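Local coordinates for pheromone cOB1/lipoprotein, YaeC family (Enterococcus faecalis, PDB 4EF1) that probably binds methionine as the substrate-binding lipoprotein of a methionine uptake system, and holds selenomethionine in the crystal, at residues S112-V117 with F152-D157; E228-I233 with I241-E246. All coordinates share one frame; numbering follows the deposited sequence.

The two contacts belong to the two lobes of a periplasmic-binding-protein fold, with the selenomethionine bound in the cleft between them. Contact 1 lies in the lobe built round the five-stranded sheet, contact 2 in the lobe of the six-stranded sheet, on opposite sides of the chain's centre. Their centres are about 27 Å apart, and their nearest atoms, about 10 Å apart, do not touch. Segment 112-117 of contact 1 also supplies Arg116, which hydrogen-bonds to the ligand's carboxylate. Contact 2 lies farther off, the side chain of Ile241 being about 7 Å from the selenomethionine; it packs segment 241-246, at the C-terminus, on helix 227-236.

Contact 1: S112-V117 with F152-D157; sequences SDWPRV and FNHESD. With MSE (selenomethionine), chain C.
Asp113 OD1 is gripped by two groups, Arg116 NH1 and His60 NE2. The bond from Arg116 NH1 to Asp113 OD1 is 3.1 Å long and part of a salt bridge; the acceptor lies in the guanidinium plane, while the donor comes from above the carboxylate plane. The same Arg116 NH1 donates to the OXT of the selenomethionine at 2.9 Å, so one nitrogen links the ligand's carboxylate to Asp113. A bend at chi3 (79°) turns the guanidinium to the ligand, and Glu195, which pairs with NE, probably helps to fix its rotation.

Trp114, next in sequence to Asp113, carries the contact between the segments. Its CZ2 sits over one face of the His154 imidazole, towards the margin of that ring and 3.4 Å from His154 CG. The pair is oblique, neither stacked nor edge-to-face, with the planes at 43° and the centroids of the Trp114 six-membered ring and the imidazole 4.4 Å apart. The indole NE1 is hydrogen-bonded to Ser108 O, which anchors the tryptophan.

Phe140 meets the Trp114 ring and stacks on Phe152. The contact thus joins the start of helix 114-123 to strand 151-156, an edge strand of the five-stranded sheet, beside strand 104-108, whose Val107 is touched by Val117 and His154.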
loop_
_atom_site.group_PDB
_atom_site.type_symbol
_atom_site.label_atom_id
_atom_site.label_comp_id
_atom_site.label_asym_id
_atom_site.label_seq_id
_atom_site.Cartn_x
_atom_site.Cartn_y
_atom_site.Cartn_z
ATOM N N SER A 112 4.032 5.833 8.201
ATOM C CA SER A 112 4.331 6.222 6.838
ATOM C C SER A 112 3.081 6.462 5.951
ATOM O O SER A 112 3.220 7.050 4.888
ATOM C CB SER A 112 5.335 5.283 6.176
ATOM O OG SER A 112 4.828 3.994 5.964
ATOM N N ASP A 113 1.890 6.011 6.365
ATOM C CA ASP A 113 0.633 6.307 5.642
ATOM C C ASP A 113 -0.052 7.573 6.175
ATOM O O ASP A 113 -1.033 8.018 5.602
ATOM C CB ASP A 113 -0.371 5.143 5.736
ATOM C CG ASP A 113 -0.039 3.974 4.814
ATOM O OD1 ASP A 113 0.567 4.191 3.741
ATOM O OD2 ASP A 113 -0.440 2.836 5.141
ATOM N N TRP A 114 0.440 8.123 7.271
ATOM C CA TRP A 114 -0.190 9.326 7.868
ATOM C C TRP A 114 -0.234 10.509 6.950
ATOM O O TRP A 114 -1.261 11.159 6.894
ATOM C CB TRP A 114 0.437 9.721 9.206
ATOM C CG TRP A 114 0.245 8.690 10.297
ATOM C CD1 TRP A 114 -0.483 7.505 10.248
ATOM C CD2 TRP A 114 0.728 8.770 11.666
ATOM N NE1 TRP A 114 -0.469 6.867 11.448
ATOM C CE2 TRP A 114 0.253 7.559 12.338
ATOM C CE3 TRP A 114 1.498 9.675 12.373
ATOM C CZ2 TRP A 114 0.529 7.308 13.663
ATOM C CZ3 TRP A 114 1.797 9.402 13.689
ATOM C CH2 TRP A 114 1.337 8.237 14.323
ATOM N N PRO A 115 0.865 10.788 6.215
ATOM C CA PRO A 115 0.821 11.878 5.256
ATOM C C PRO A 115 -0.264 11.785 4.171
ATOM O O PRO A 115 -0.652 12.819 3.605
ATOM C CB PRO A 115 2.210 11.835 4.615
ATOM C CG PRO A 115 3.111 11.258 5.668
ATOM C CD PRO A 115 2.227 10.199 6.288
ATOM N N ARG A 116 -0.690 10.575 3.872
ATOM C CA ARG A 116 -1.685 10.306 2.851
ATOM C C ARG A 116 -3.092 10.773 3.265
ATOM O O ARG A 116 -3.792 11.360 2.465
ATOM C CB ARG A 116 -1.680 8.824 2.516
ATOM C CG ARG A 116 -0.312 8.252 2.124
ATOM C CD ARG A 116 -0.300 6.783 1.805
ATOM N NE ARG A 116 -0.784 6.436 0.462
ATOM C CZ ARG A 116 -0.900 5.190 0.021
ATOM N NH1 ARG A 116 -0.487 4.162 0.773
ATOM N NH2 ARG A 116 -1.340 4.969 -1.201
ATOM N N VAL A 117 -3.513 10.493 4.494
ATOM C CA VAL A 117 -4.788 11.019 4.991
ATOM C C VAL A 117 -4.694 12.545 5.115
ATOM O O VAL A 117 -5.655 13.257 4.800
ATOM C CB VAL A 117 -5.244 10.375 6.323
ATOM C CG1 VAL A 117 -4.413 10.927 7.488
ATOM C CG2 VAL A 117 -6.747 10.623 6.546
ATOM N N PHE A 152 -8.071 12.555 15.390
ATOM C CA PHE A 152 -7.482 11.382 14.718
ATOM C C PHE A 152 -7.175 10.226 15.684
ATOM O O PHE A 152 -6.502 10.410 16.669
ATOM C CB PHE A 152 -6.219 11.803 13.961
ATOM C CG PHE A 152 -6.480 12.863 12.926
ATOM C CD1 PHE A 152 -6.818 12.496 11.617
ATOM C CD2 PHE A 152 -6.440 14.199 13.253
ATOM C CE1 PHE A 152 -7.056 13.463 10.642
ATOM C CE2 PHE A 152 -6.705 15.177 12.297
ATOM C CZ PHE A 152 -7.009 14.799 10.992
ATOM N N ASN A 153 -7.661 9.035 15.355
ATOM C CA ASN A 153 -7.270 7.822 16.085
ATOM C C ASN A 153 -6.376 6.977 15.175
ATOM O O ASN A 153 -6.827 6.515 14.099
ATOM C CB ASN A 153 -8.491 7.055 16.523
ATOM C CG ASN A 153 -8.167 5.821 17.351
ATOM O OD1 ASN A 153 -7.375 4.974 16.951
ATOM N ND2 ASN A 153 -8.805 5.718 18.491
ATOM N N HIS A 154 -5.120 6.795 15.612
ATOM C CA HIS A 154 -4.102 6.017 14.861
ATOM C C HIS A 154 -3.563 4.824 15.646
ATOM O O HIS A 154 -2.387 4.454 15.547
ATOM C CB HIS A 154 -2.991 6.961 14.413
ATOM C CG HIS A 154 -2.328 7.729 15.547
ATOM N ND1 HIS A 154 -1.522 7.147 16.442
ATOM C CD2 HIS A 154 -2.390 9.071 15.898
ATOM C CE1 HIS A 154 -1.071 8.075 17.322
ATOM N NE2 HIS A 154 -1.579 9.248 16.985
ATOM N N GLU A 155 -4.433 4.173 16.410
ATOM C CA GLU A 155 -4.032 3.067 17.298
ATOM C C GLU A 155 -4.085 1.674 16.650
ATOM O O GLU A 155 -3.350 0.812 17.051
ATOM C CB GLU A 155 -4.952 3.050 18.513
ATOM C CG GLU A 155 -4.982 4.337 19.291
ATOM C CD GLU A 155 -3.634 4.653 19.890
ATOM O OE1 GLU A 155 -3.167 3.861 20.734
ATOM O OE2 GLU A 155 -3.049 5.686 19.536
ATOM N N SER A 156 -4.961 1.460 15.672
ATOM C CA SER A 156 -5.212 0.133 15.142
ATOM C C SER A 156 -4.293 -0.345 14.012
ATOM O O SER A 156 -3.796 0.433 13.212
ATOM C CB SER A 156 -6.683 0.042 14.691
ATOM O OG SER A 156 -7.520 0.113 15.832
ATOM N N ASP A 157 -4.103 -1.658 13.948
ATOM C CA ASP A 157 -3.287 -2.280 12.912
ATOM C C ASP A 157 -3.930 -2.117 11.550
ATOM O O ASP A 157 -5.144 -2.123 11.442
ATOM C CB ASP A 157 -3.096 -3.798 13.149
ATOM C CG ASP A 157 -2.313 -4.122 14.423
ATOM O OD1 ASP A 157 -1.609 -3.256 14.985
ATOM O OD2 ASP A 157 -2.433 -5.288 14.865
HETATM N N MSE C 301 -0.527 -2.083 -0.466
HETATM C CA MSE C 301 -0.349 -0.982 0.563
HETATM C C MSE C 301 -0.538 0.419 -0.026
HETATM O O MSE C 301 -0.026 0.701 -1.120
HETATM O OXT MSE C 301 -1.141 1.311 0.631
HETATM C CB MSE C 301 0.994 -1.086 1.286
HETATM C CG MSE C 301 1.186 -0.117 2.459
HETATM SE SE MSE C 301 3.004 -0.159 3.088
HETATM C CE MSE C 301 3.052 -1.985 3.881
#

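Contact 2: E228-I233 with I241-E246; sequences EVQDWI and IVPVNE
Gln230 lays its aliphatic chain along the ring of Pro243, the glutamine and the ring pointing opposite ways, and closes on Asn245 with its amide. Its CG is anti to the carbonyl carbon (chi1 -66°) and the chain continues extended, which carries CG to 3.6 Å from Pro243 CB and brings the amide past that atom to Asn245. There Gln230 NE2 donates to Asn245 OD1 over 3.0 Å, a bent bond (142°) whose donor sits above the carbonyl plane of the asparagine. Gln230 OE1 is also near Asn245 OD1, at 3.2 Å, an acceptor against an acceptor.

One turn on, the CG2 branch of Ile233 does the touching. It meets Ile241 CG2 at 3.7 Å, the two side chains roughly perpendicular, and Pro243 CG at 3.8 Å. With chi1 of Ile233 at -66°, CG2 is the branch turned to the strand; Ile241 likewise touches through CG2, while the end of its chain leads away. A water bridges the backbones, donating to Ile233 O and accepting from Ile241 N.

Helix 227-236 thus packs on strand 242-243, an outermost strand of the six-stranded sheet, antiparallel to strand 75-83. Helix 12-28 flanks them, its Ile18 against Ile233 and its Pro14 against Ile241.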
loop_
_atom_site.group_PDB
_atom_site.type_symbol
_atom_site.label_atom_id
_atom_site.label_comp_id
_atom_site.label_asym_id
_atom_site.label_seq_id
_atom_site.Cartn_x
_atom_site.Cartn_y
_atom_site.Cartn_z
ATOM N N GLU A 228 1.590 -6.179 -21.503
ATOM C CA GLU A 228 0.459 -7.142 -21.421
ATOM C C GLU A 228 0.036 -7.355 -19.932
ATOM O O GLU A 228 -1.138 -7.414 -19.648
ATOM C CB GLU A 228 0.785 -8.482 -22.117
ATOM C CG GLU A 228 1.787 -9.340 -21.333
ATOM C CD GLU A 228 2.507 -10.407 -22.137
ATOM O OE1 GLU A 228 1.906 -11.457 -22.445
ATOM O OE2 GLU A 228 3.713 -10.225 -22.383
ATOM N N VAL A 229 0.987 -7.371 -19.001
ATOM C CA VAL A 229 0.660 -7.566 -17.581
ATOM C C VAL A 229 0.049 -6.286 -17.007
ATOM O O VAL A 229 -0.955 -6.343 -16.321
ATOM C CB VAL A 229 1.886 -8.053 -16.756
ATOM C CG1 VAL A 229 1.566 -8.094 -15.274
ATOM C CG2 VAL A 229 2.412 -9.400 -17.287
ATOM N N GLN A 230 0.634 -5.125 -17.303
ATOM C CA GLN A 230 0.071 -3.846 -16.843
ATOM C C GLN A 230 -1.386 -3.645 -17.311
ATOM O O GLN A 230 -2.222 -3.220 -16.533
ATOM C CB GLN A 230 0.965 -2.705 -17.328
ATOM C CG GLN A 230 2.346 -2.754 -16.661
ATOM C CD GLN A 230 3.152 -1.513 -16.942
ATOM O OE1 GLN A 230 3.147 -1.012 -18.035
ATOM N NE2 GLN A 230 3.816 -1.019 -15.959
ATOM N N ASP A 231 -1.675 -3.977 -18.563
ATOM C CA ASP A 231 -3.061 -3.886 -19.103
ATOM C C ASP A 231 -4.005 -4.823 -18.344
ATOM O O ASP A 231 -5.135 -4.454 -18.032
ATOM C CB ASP A 231 -3.088 -4.177 -20.589
ATOM C CG ASP A 231 -2.407 -3.097 -21.411
ATOM O OD1 ASP A 231 -2.007 -2.090 -20.810
ATOM O OD2 ASP A 231 -2.247 -3.251 -22.636
ATOM N N TRP A 232 -3.553 -6.041 -18.072
ATOM C CA TRP A 232 -4.362 -6.998 -17.306
ATOM C C TRP A 232 -4.683 -6.459 -15.935
ATOM O O TRP A 232 -5.840 -6.457 -15.504
ATOM C CB TRP A 232 -3.656 -8.345 -17.282
ATOM C CG TRP A 232 -4.395 -9.365 -16.494
ATOM C CD1 TRP A 232 -5.405 -10.231 -16.931
ATOM C CD2 TRP A 232 -4.241 -9.636 -15.070
ATOM N NE1 TRP A 232 -5.850 -11.007 -15.898
ATOM C CE2 TRP A 232 -5.194 -10.701 -14.752
ATOM C CE3 TRP A 232 -3.415 -9.136 -14.058
ATOM C CZ2 TRP A 232 -5.296 -11.236 -13.474
ATOM C CZ3 TRP A 232 -3.547 -9.672 -12.755
ATOM C CH2 TRP A 232 -4.450 -10.710 -12.484
ATOM N N ILE A 233 -3.677 -5.900 -15.270
ATOM C CA ILE A 233 -3.841 -5.285 -13.960
ATOM C C ILE A 233 -4.890 -4.162 -14.014
ATOM O O ILE A 233 -5.836 -4.133 -13.224
ATOM C CB ILE A 233 -2.493 -4.716 -13.413
ATOM C CG1 ILE A 233 -1.481 -5.809 -13.131
ATOM C CG2 ILE A 233 -2.690 -3.950 -12.121
ATOM C CD1 ILE A 233 -0.148 -5.253 -12.672
ATOM N N ILE A 241 -5.838 -0.235 -9.019
ATOM C CA ILE A 241 -4.430 -0.665 -8.926
ATOM C C ILE A 241 -3.766 -0.097 -10.184
ATOM O O ILE A 241 -4.182 -0.395 -11.297
ATOM C CB ILE A 241 -4.301 -2.207 -8.837
ATOM C CG1 ILE A 241 -5.212 -2.799 -7.711
ATOM C CG2 ILE A 241 -2.832 -2.613 -8.642
ATOM C CD1 ILE A 241 -4.981 -2.321 -6.285
ATOM N N VAL A 242 -2.743 0.734 -10.001
ATOM C CA VAL A 242 -2.203 1.542 -11.123
ATOM C C VAL A 242 -0.757 1.093 -11.380
ATOM O O VAL A 242 0.140 1.374 -10.561
ATOM C CB VAL A 242 -2.204 3.063 -10.802
ATOM C CG1 VAL A 242 -1.575 3.854 -11.949
ATOM C CG2 VAL A 242 -3.605 3.580 -10.429
ATOM N N PRO A 243 -0.535 0.359 -12.469
ATOM C CA PRO A 243 0.829 -0.077 -12.793
ATOM C C PRO A 243 1.752 1.114 -13.007
ATOM O O PRO A 243 1.307 2.162 -13.554
ATOM C CB PRO A 243 0.642 -0.862 -14.100
ATOM C CG PRO A 243 -0.790 -1.269 -14.116
ATOM C CD PRO A 243 -1.514 -0.127 -13.469
ATOM N N VAL A 244 3.002 0.976 -12.561
ATOM C CA VAL A 244 4.069 1.946 -12.860
ATOM C C VAL A 244 5.244 1.275 -13.562
ATOM O O VAL A 244 5.456 0.081 -13.442
ATOM C CB VAL A 244 4.584 2.701 -11.627
ATOM C CG1 VAL A 244 3.457 3.513 -11.034
ATOM C CG2 VAL A 244 5.203 1.757 -10.587
ATOM N N ASN A 245 5.999 2.082 -14.288
ATOM C CA ASN A 245 7.174 1.645 -15.071
ATOM C C ASN A 245 8.538 1.865 -14.402
ATOM O O ASN A 245 9.526 1.387 -14.887
ATOM C CB ASN A 245 7.167 2.374 -16.416
ATOM C CG ASN A 245 6.015 1.939 -17.299
ATOM O OD1 ASN A 245 5.708 0.737 -17.404
ATOM N ND2 ASN A 245 5.392 2.911 -17.981
ATOM N N GLU A 246 8.574 2.559 -13.273
ATOM C CA GLU A 246 9.816 2.917 -12.619
ATOM C C GLU A 246 9.461 3.280 -11.184
ATOM O O GLU A 246 8.295 3.431 -10.857
ATOM C CB GLU A 246 10.468 4.114 -13.316
ATOM C CG GLU A 246 9.643 5.398 -13.255
ATOM C CD GLU A 246 10.320 6.601 -13.902
ATOM O OE1 GLU A 246 11.420 6.464 -14.481
ATOM O OE2 GLU A 246 9.741 7.706 -13.813
ATOM O OXT GLU A 246 10.327 3.447 -10.342
HETATM O O HOH W 1 -6.562 -1.713 -11.698
#